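Long-range contacts in secreted protein ASP-2 (PDB 1U53), which has no established molecular function but is a secreted PR-1-like protein of the CAP superfamily from the hookworm Necator americanus, studied as a vaccine antigen: residues F5-N10 against M53-E58; C70-S75 against E85-S90; M138-T143 against K172-K177. One frame throughout, in Å; residues are numbered along the deposited sequence.

The three contacts close one after another along the chain. Contacts 1 and 2 both reach the same mixed sheet, 20 Å apart between centres and about 8 Å between nearest atoms; one holds the start of helix 57-67, the other the edge strand 84-90 that follows it. Contact 3, made by loops before strand 145-152 and after strand 157-164, lies across the chain's centre from contact 2, yet touches both others: M53 CE packs 3.6 Å from T143 CG2, and N86 ND2 comes 3.8 Å from M138 CG. By comparison with other CAP proteins, H74 and E85 of contact 2 probably line the central cavity; M138-T143 leaves the helix that carries H134, the probable second histidine there.

Contact 1. Residues F5-N10 against M53-E58; sequences FGCPDN and MAYDCE. Unlike the reference sequence in segment 5-10: F5 (reference Ala).
Y55 OH is gripped by the carboxylate atom E60 OE2 and by the backbone amide C148 N, and this pins the ring whose edge meets the disulfide. C7 SG lies close to the ring plane, 4.0 Å from Y55 CE2, with the line to the ring centre 81° off the normal: a sulfur-aromatic contact made at the rim, not over the face. The covalent link itself joins C7 SG to C57 SG at 2.0 Å and brings C7 CA and C57 CA to 5.3 Å. Its S-S torsion of -82° is close to the relaxed value, and on both cysteines the sulfur stands anti to the carbonyl carbon. In the CAP fold of this protein, the bridge fastens the irregular chain ahead of helix 14-32 to the point where the short edge strand 54-55 passes into helix 57-67. C57 opens that helix. D56 sits at its N-cap, D56 OD1 accepting a weak bond from E58 N at 2.8 Å and a hydrogen bond from V59 N, while D56 OD2 pairs with K145. F5, which replaces the alanine of the reference sequence, meets the bridge at its ring edge, F5 CD2 lying 4.4 Å from C57 SG. The loop after C7 is tied down by N10 ND2 to E60 OE1 and by P8 O to R17.

Contact 2. Residues C70-S75 against E85-S90; sequences CVFKHS and ENIFMS
The F72 ring is held between two strand side chains. I87 CD1 sits over the centre of one face, 3.8 Å from the centroid, in a CH-pi contact; M89 SD lies over the opposite face, 4.0 Å from the centroid and 28° off the normal, a Met-aromatic contact. The same I87 methyl also lies over a face of the H74 imidazole, 4.2 Å from its centre and nearer the rim. I87 CG1 stands between the backbone N and the carbonyl carbon (chi1 62°), the branch that carries CD1 to both rings. H74 NE2 adds a weak bond to E85 O at 3.3 Å. Next to it, S75 OG donates to E85 OE2 at 2.6 Å, on the syn side but 33° out of the carboxylate plane; S75 N approaches E85 OE1, whose position is less certain. E85 reaches S75 with an extended chain, and its OE2 also receives N66 ND2 and Q162 NE2, three donors on one oxygen.

Further out, K73 N and K73 O are fixed by Y158 OH and N66 ND2, and the disulfide C70-C153 ties down the start of the loop. The loop runs nearly antiparallel to strand 84-90 but lies against one face of the sheet; on the other face N86 and F88 pack on helix 97-109. This layering is that of the CAP alpha-beta-alpha sandwich, and H74 and E85 probably correspond to the histidine and the GEN-motif glutamate that line the central cavity in other CAP proteins.

Contact 3. Residues M138-T143 against K172-K177; sequences MVWQET and KDIYEK
Two direct hydrogen bonds join Q141 to the other segment. Q141 N donates to I174 O at 2.9 Å, almost straight along the carbonyl direction, and E176 N donates to Q141 OE1, also 2.9 Å, from 34° out of the amide's carbonyl plane. Q141 CG stands anti to the backbone N (chi1 165°), the chain runs on extended, and the Q141 and E176 side chains cross obliquely. The other end of the amide is held too: Q141 NE2 donates to E142 OE2 at 2.8 Å, in its own plane and onto the anti lone pair. With both ends engaged, the flip of the amide is fixed. Among polar partners outside the segments, Y175 OH bonds to P45 O, E176 OE2 pairs with K183, and R28 NH1 donates to both M138 O and W140 O.

Three waters add to the seam. Water 1 gives its hydrogens to Q141 OE1 and E176 O, water 2 links Q141 NE2 to E176 OE1, and water 3 bridges E142 N to I174 O while lying above the W140 ring.

M138-T143, the end of the CRISP family signature, links helix 133-138 to strand 145-152 through a type I turn, W140 to T143; K172-K177 lies in the loop after strand 157-164.

One CH-pi contact is made: I174 CA lies over the W140 six-membered ring, 4.0 Å from its centre, with D173 O above the same face toward the rim. In the apolar packing, V139 CG2 meets I174 CG2 at 3.8 Å, and Q141 CB faces Y175 CB at 3.6 Å.

Contact 1. Residues F5-N10 against M53-E58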
# COMPACT_ATOMS: atom_id res chain seq x y z
N PHE A 5 15.77 12.45 -8.20
CA PHE A 5 16.71 11.73 -7.34
C PHE A 5 16.43 10.24 -7.42
O PHE A 5 15.44 9.74 -6.88
CB PHE A 5 16.52 12.21 -5.89
CG PHE A 5 17.61 11.74 -4.92
CD1 PHE A 5 18.79 12.48 -4.77
CD2 PHE A 5 17.41 10.62 -4.14
CE1 PHE A 5 19.77 12.07 -3.89
CE2 PHE A 5 18.39 10.19 -3.23
CZ PHE A 5 19.57 10.92 -3.11
N GLY A 6 17.32 9.52 -8.10
CA GLY A 6 17.12 8.09 -8.33
C GLY A 6 17.58 7.30 -7.10
O GLY A 6 18.45 7.74 -6.33
N CYS A 7 16.98 6.13 -6.91
CA CYS A 7 17.42 5.24 -5.84
C CYS A 7 18.67 4.46 -6.31
O CYS A 7 18.99 4.43 -7.52
CB CYS A 7 16.26 4.29 -5.44
SG CYS A 7 14.74 5.17 -4.97
N PRO A 8 19.41 3.86 -5.37
CA PRO A 8 20.66 3.14 -5.64
C PRO A 8 20.43 1.96 -6.56
O PRO A 8 19.29 1.45 -6.71
CB PRO A 8 21.08 2.61 -4.26
CG PRO A 8 20.26 3.34 -3.27
CD PRO A 8 19.04 3.82 -3.94
N ASP A 9 21.52 1.52 -7.18
CA ASP A 9 21.57 0.36 -8.06
C ASP A 9 21.73 -0.80 -7.12
O ASP A 9 22.82 -1.37 -6.96
CB ASP A 9 22.77 0.53 -8.99
CG ASP A 9 22.86 -0.50 -10.06
OD1 ASP A 9 21.87 -1.24 -10.30
OD2 ASP A 9 23.94 -0.55 -10.69
N ASN A 10 20.63 -1.15 -6.45
CA ASN A 10 20.67 -2.07 -5.30
C ASN A 10 19.94 -3.40 -5.52
O ASN A 10 19.71 -4.15 -4.53
CB ASN A 10 20.10 -1.36 -4.05
CG ASN A 10 18.62 -1.02 -4.22
OD1 ASN A 10 18.02 -1.46 -5.19
ND2 ASN A 10 18.04 -0.25 -3.26
N MET A 53 0.62 9.18 -3.29
CA MET A 53 1.90 8.70 -2.79
C MET A 53 3.07 9.07 -3.71
O MET A 53 2.92 9.24 -4.94
CB MET A 53 1.92 7.18 -2.61
CG MET A 53 1.05 6.67 -1.49
SD MET A 53 1.01 4.88 -1.53
CE MET A 53 0.45 4.52 0.12
N ALA A 54 4.24 9.25 -3.09
CA ALA A 54 5.50 9.44 -3.80
C ALA A 54 6.43 8.31 -3.40
O ALA A 54 6.36 7.83 -2.27
CB ALA A 54 6.18 10.76 -3.41
N TYR A 55 7.33 7.94 -4.29
CA TYR A 55 8.32 6.90 -4.00
C TYR A 55 9.43 7.49 -3.15
O TYR A 55 9.80 8.67 -3.31
CB TYR A 55 8.90 6.27 -5.28
CG TYR A 55 9.42 4.87 -5.02
CD1 TYR A 55 8.53 3.77 -4.96
CD2 TYR A 55 10.77 4.64 -4.73
CE1 TYR A 55 9.01 2.47 -4.66
CE2 TYR A 55 11.25 3.34 -4.44
CZ TYR A 55 10.37 2.27 -4.38
OH TYR A 55 10.83 1.01 -4.06
N ASP A 56 9.92 6.71 -2.19
CA ASP A 56 10.94 7.29 -1.26
C ASP A 56 12.06 6.26 -1.11
O ASP A 56 11.82 5.14 -0.61
CB ASP A 56 10.26 7.54 0.09
CG ASP A 56 11.20 8.09 1.14
OD1 ASP A 56 12.37 7.71 1.18
OD2 ASP A 56 10.77 8.94 1.96
N CYS A 57 13.28 6.61 -1.54
CA CYS A 57 14.35 5.61 -1.58
C CYS A 57 14.80 5.16 -0.19
O CYS A 57 15.35 4.07 -0.04
CB CYS A 57 15.60 6.19 -2.29
SG CYS A 57 15.30 6.80 -3.93
N GLU A 58 14.62 6.05 0.80
CA GLU A 58 14.93 5.68 2.19
C GLU A 58 13.99 4.64 2.78
O GLU A 58 14.40 3.74 3.53
CB GLU A 58 15.05 6.92 3.10
CG GLU A 58 16.29 7.75 2.76
CD GLU A 58 17.56 6.95 3.01
OE1 GLU A 58 18.24 6.56 2.03
OE2 GLU A 58 17.79 6.65 4.20

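Contact 2. Residues C70-S75 against E85-S90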
# COMPACT_ATOMS: atom_id res chain seq x y z
N CYS A 70 15.26 -12.81 3.99
CA CYS A 70 14.64 -13.98 3.38
C CYS A 70 13.91 -14.84 4.42
O CYS A 70 13.95 -16.06 4.37
CB CYS A 70 15.69 -14.80 2.60
SG CYS A 70 16.10 -14.00 1.03
N VAL A 71 13.27 -14.16 5.37
CA VAL A 71 12.35 -14.76 6.34
C VAL A 71 11.05 -14.00 6.17
O VAL A 71 11.02 -12.75 6.21
CB VAL A 71 12.83 -14.60 7.77
CG1 VAL A 71 11.84 -15.28 8.70
CG2 VAL A 71 14.24 -15.26 7.93
N PHE A 72 9.97 -14.73 5.93
CA PHE A 72 8.66 -14.08 5.75
C PHE A 72 8.15 -13.62 7.12
O PHE A 72 7.55 -14.41 7.86
CB PHE A 72 7.68 -15.08 5.14
CG PHE A 72 6.32 -14.49 4.78
CD1 PHE A 72 6.18 -13.65 3.68
CD2 PHE A 72 5.20 -14.76 5.54
CE1 PHE A 72 4.93 -13.12 3.38
CE2 PHE A 72 3.94 -14.23 5.22
CZ PHE A 72 3.81 -13.39 4.16
N LYS A 73 8.41 -12.36 7.47
CA LYS A 73 8.05 -11.88 8.80
C LYS A 73 8.03 -10.37 8.79
O LYS A 73 8.90 -9.71 8.22
CB LYS A 73 9.08 -12.36 9.84
CG LYS A 73 8.59 -12.21 11.29
CD LYS A 73 9.73 -12.43 12.29
CE LYS A 73 9.21 -12.29 13.73
NZ LYS A 73 7.92 -13.02 13.93
N HIS A 74 7.04 -9.82 9.48
CA HIS A 74 7.05 -8.38 9.74
C HIS A 74 8.26 -7.97 10.55
O HIS A 74 8.70 -8.69 11.47
CB HIS A 74 5.75 -7.96 10.44
CG HIS A 74 4.64 -7.72 9.48
ND1 HIS A 74 3.58 -8.58 9.35
CD2 HIS A 74 4.46 -6.75 8.56
CE1 HIS A 74 2.77 -8.13 8.40
NE2 HIS A 74 3.28 -7.00 7.92
N SER A 75 8.77 -6.78 10.24
CA SER A 75 9.88 -6.19 10.98
C SER A 75 9.39 -5.53 12.25
O SER A 75 8.23 -5.09 12.39
CB SER A 75 10.62 -5.15 10.10
OG SER A 75 9.71 -4.15 9.62
N GLU A 85 3.93 -1.45 7.06
CA GLU A 85 4.59 -2.48 6.27
C GLU A 85 3.58 -3.53 5.79
O GLU A 85 2.71 -3.99 6.59
CB GLU A 85 5.61 -3.20 7.14
CG GLU A 85 6.44 -4.30 6.39
CD GLU A 85 7.45 -4.90 7.35
OE1 GLU A 85 7.02 -5.66 8.26
OE2 GLU A 85 8.65 -4.53 7.26
N ASN A 86 3.71 -3.92 4.51
CA ASN A 86 2.94 -5.06 3.95
C ASN A 86 3.94 -6.04 3.41
O ASN A 86 4.94 -5.65 2.81
CB ASN A 86 2.10 -4.61 2.76
CG ASN A 86 0.79 -3.96 3.19
OD1 ASN A 86 0.30 -4.28 4.28
ND2 ASN A 86 0.18 -3.16 2.31
N ILE A 87 3.70 -7.34 3.64
CA ILE A 87 4.65 -8.33 3.10
C ILE A 87 3.92 -9.35 2.22
O ILE A 87 2.69 -9.54 2.36
CB ILE A 87 5.44 -9.06 4.23
CG1 ILE A 87 4.50 -9.85 5.13
CG2 ILE A 87 6.31 -8.05 4.99
CD1 ILE A 87 5.26 -10.64 6.23
N PHE A 88 4.64 -9.95 1.27
CA PHE A 88 4.01 -10.90 0.33
C PHE A 88 5.06 -11.89 -0.10
O PHE A 88 6.25 -11.55 -0.18
CB PHE A 88 3.48 -10.16 -0.92
CG PHE A 88 3.08 -11.06 -2.09
CD1 PHE A 88 1.82 -11.60 -2.17
CD2 PHE A 88 3.99 -11.31 -3.11
CE1 PHE A 88 1.45 -12.43 -3.29
CE2 PHE A 88 3.66 -12.16 -4.21
CZ PHE A 88 2.37 -12.70 -4.28
N MET A 89 4.65 -13.12 -0.38
CA MET A 89 5.63 -14.04 -0.96
C MET A 89 4.96 -14.93 -2.00
O MET A 89 3.76 -15.23 -1.92
CB MET A 89 6.30 -14.92 0.09
CG MET A 89 5.30 -15.81 0.84
SD MET A 89 6.17 -16.89 1.98
CE MET A 89 6.71 -18.13 0.87
N SER A 90 5.79 -15.36 -2.96
CA SER A 90 5.41 -16.35 -3.94
C SER A 90 6.45 -17.45 -3.96
O SER A 90 7.61 -17.20 -3.74
CB SER A 90 5.43 -15.69 -5.33
OG SER A 90 5.35 -16.65 -6.36

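Contact 3. Residues M138-T143 against K172-K177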
# COMPACT_ATOMS: atom_id res chain seq x y z
N MET A 138 -2.66 0.14 2.16
CA MET A 138 -2.45 0.66 0.83
C MET A 138 -3.26 1.95 0.63
O MET A 138 -2.81 2.83 -0.09
CB MET A 138 -2.91 -0.34 -0.24
CG MET A 138 -1.92 -1.46 -0.43
SD MET A 138 -2.44 -2.58 -1.78
CE MET A 138 -1.98 -1.54 -3.19
N VAL A 139 -4.48 2.02 1.18
CA VAL A 139 -5.33 3.19 0.96
C VAL A 139 -5.46 4.12 2.17
O VAL A 139 -6.41 4.89 2.26
CB VAL A 139 -6.75 2.79 0.45
CG1 VAL A 139 -6.65 1.93 -0.88
CG2 VAL A 139 -7.55 2.00 1.54
N TRP A 140 -4.49 4.05 3.10
CA TRP A 140 -4.50 4.93 4.27
C TRP A 140 -4.26 6.38 3.81
O TRP A 140 -3.27 6.69 3.17
CB TRP A 140 -3.39 4.48 5.22
CG TRP A 140 -3.57 5.04 6.61
CD1 TRP A 140 -2.97 6.13 7.16
CD2 TRP A 140 -4.40 4.47 7.63
NE1 TRP A 140 -3.37 6.27 8.49
CE2 TRP A 140 -4.27 5.29 8.79
CE3 TRP A 140 -5.26 3.37 7.67
CZ2 TRP A 140 -4.98 5.02 9.97
CZ3 TRP A 140 -5.96 3.10 8.83
CH2 TRP A 140 -5.81 3.92 9.97
N GLN A 141 -5.21 7.26 4.13
CA GLN A 141 -5.25 8.60 3.55
C GLN A 141 -3.94 9.31 3.77
O GLN A 141 -3.42 9.95 2.84
CB GLN A 141 -6.40 9.36 4.18
CG GLN A 141 -6.34 10.86 3.93
CD GLN A 141 -7.45 11.52 4.65
OE1 GLN A 141 -8.59 11.23 4.38
NE2 GLN A 141 -7.13 12.40 5.59
N GLU A 142 -3.44 9.25 5.00
CA GLU A 142 -2.31 10.08 5.39
C GLU A 142 -0.96 9.49 5.03
O GLU A 142 0.08 10.17 5.15
CB GLU A 142 -2.41 10.44 6.87
CG GLU A 142 -3.65 11.33 7.12
CD GLU A 142 -3.52 12.67 6.48
OE1 GLU A 142 -2.36 13.16 6.38
OE2 GLU A 142 -4.54 13.28 6.09
N THR A 143 -0.95 8.27 4.48
CA THR A 143 0.31 7.66 4.09
C THR A 143 0.67 8.19 2.71
O THR A 143 -0.11 8.02 1.76
CB THR A 143 0.17 6.15 4.04
OG1 THR A 143 0.04 5.66 5.37
CG2 THR A 143 1.43 5.54 3.39
N LYS A 172 -8.58 4.64 14.47
CA LYS A 172 -8.66 5.80 13.57
C LYS A 172 -9.27 5.37 12.25
O LYS A 172 -9.23 4.22 11.93
CB LYS A 172 -7.29 6.40 13.24
CG LYS A 172 -6.41 6.74 14.41
CD LYS A 172 -7.00 7.89 15.21
CE LYS A 172 -6.10 8.21 16.39
NZ LYS A 172 -4.88 8.99 15.97
N ASP A 173 -9.75 6.35 11.50
CA ASP A 173 -10.38 6.09 10.20
C ASP A 173 -9.33 5.90 9.12
O ASP A 173 -8.36 6.64 9.03
CB ASP A 173 -11.25 7.27 9.77
CG ASP A 173 -12.56 7.34 10.53
OD1 ASP A 173 -12.89 6.41 11.31
OD2 ASP A 173 -13.30 8.29 10.28
N ILE A 174 -9.59 4.94 8.23
CA ILE A 174 -8.66 4.68 7.12
C ILE A 174 -8.53 5.91 6.22
O ILE A 174 -7.44 6.31 5.81
CB ILE A 174 -9.17 3.49 6.27
CG1 ILE A 174 -9.32 2.19 7.12
CG2 ILE A 174 -8.24 3.27 5.05
CD1 ILE A 174 -10.42 1.24 6.51
N TYR A 175 -9.67 6.49 5.88
CA TYR A 175 -9.67 7.79 5.22
C TYR A 175 -10.97 8.51 5.56
O TYR A 175 -11.91 7.88 6.04
CB TYR A 175 -9.51 7.64 3.69
CG TYR A 175 -10.49 6.71 2.97
CD1 TYR A 175 -11.72 7.19 2.51
CD2 TYR A 175 -10.19 5.34 2.75
CE1 TYR A 175 -12.64 6.35 1.83
CE2 TYR A 175 -11.10 4.51 2.07
CZ TYR A 175 -12.31 5.01 1.63
OH TYR A 175 -13.18 4.19 0.99
N GLU A 176 -10.98 9.82 5.33
CA GLU A 176 -12.16 10.67 5.47
C GLU A 176 -13.11 10.48 4.30
O GLU A 176 -12.70 10.61 3.16
CB GLU A 176 -11.72 12.14 5.51
CG GLU A 176 -12.89 13.11 5.58
CD GLU A 176 -12.50 14.56 5.83
OE1 GLU A 176 -11.34 14.86 6.22
OE2 GLU A 176 -13.38 15.43 5.64
N LYS A 177 -14.40 10.23 4.58
CA LYS A 177 -15.39 10.03 3.50
C LYS A 177 -15.92 11.36 2.97
O LYS A 177 -16.14 12.30 3.73
CB LYS A 177 -16.59 9.22 4.01
CG LYS A 177 -16.18 7.78 4.41
CD LYS A 177 -17.39 6.90 4.77
CE LYS A 177 -17.99 7.18 6.12
NZ LYS A 177 -19.27 6.30 6.18
O HOH W 1 -10.15 10.96 2.12
O HOH W 2 -9.08 13.87 7.28
O HOH W 3 -5.45 8.28 7.27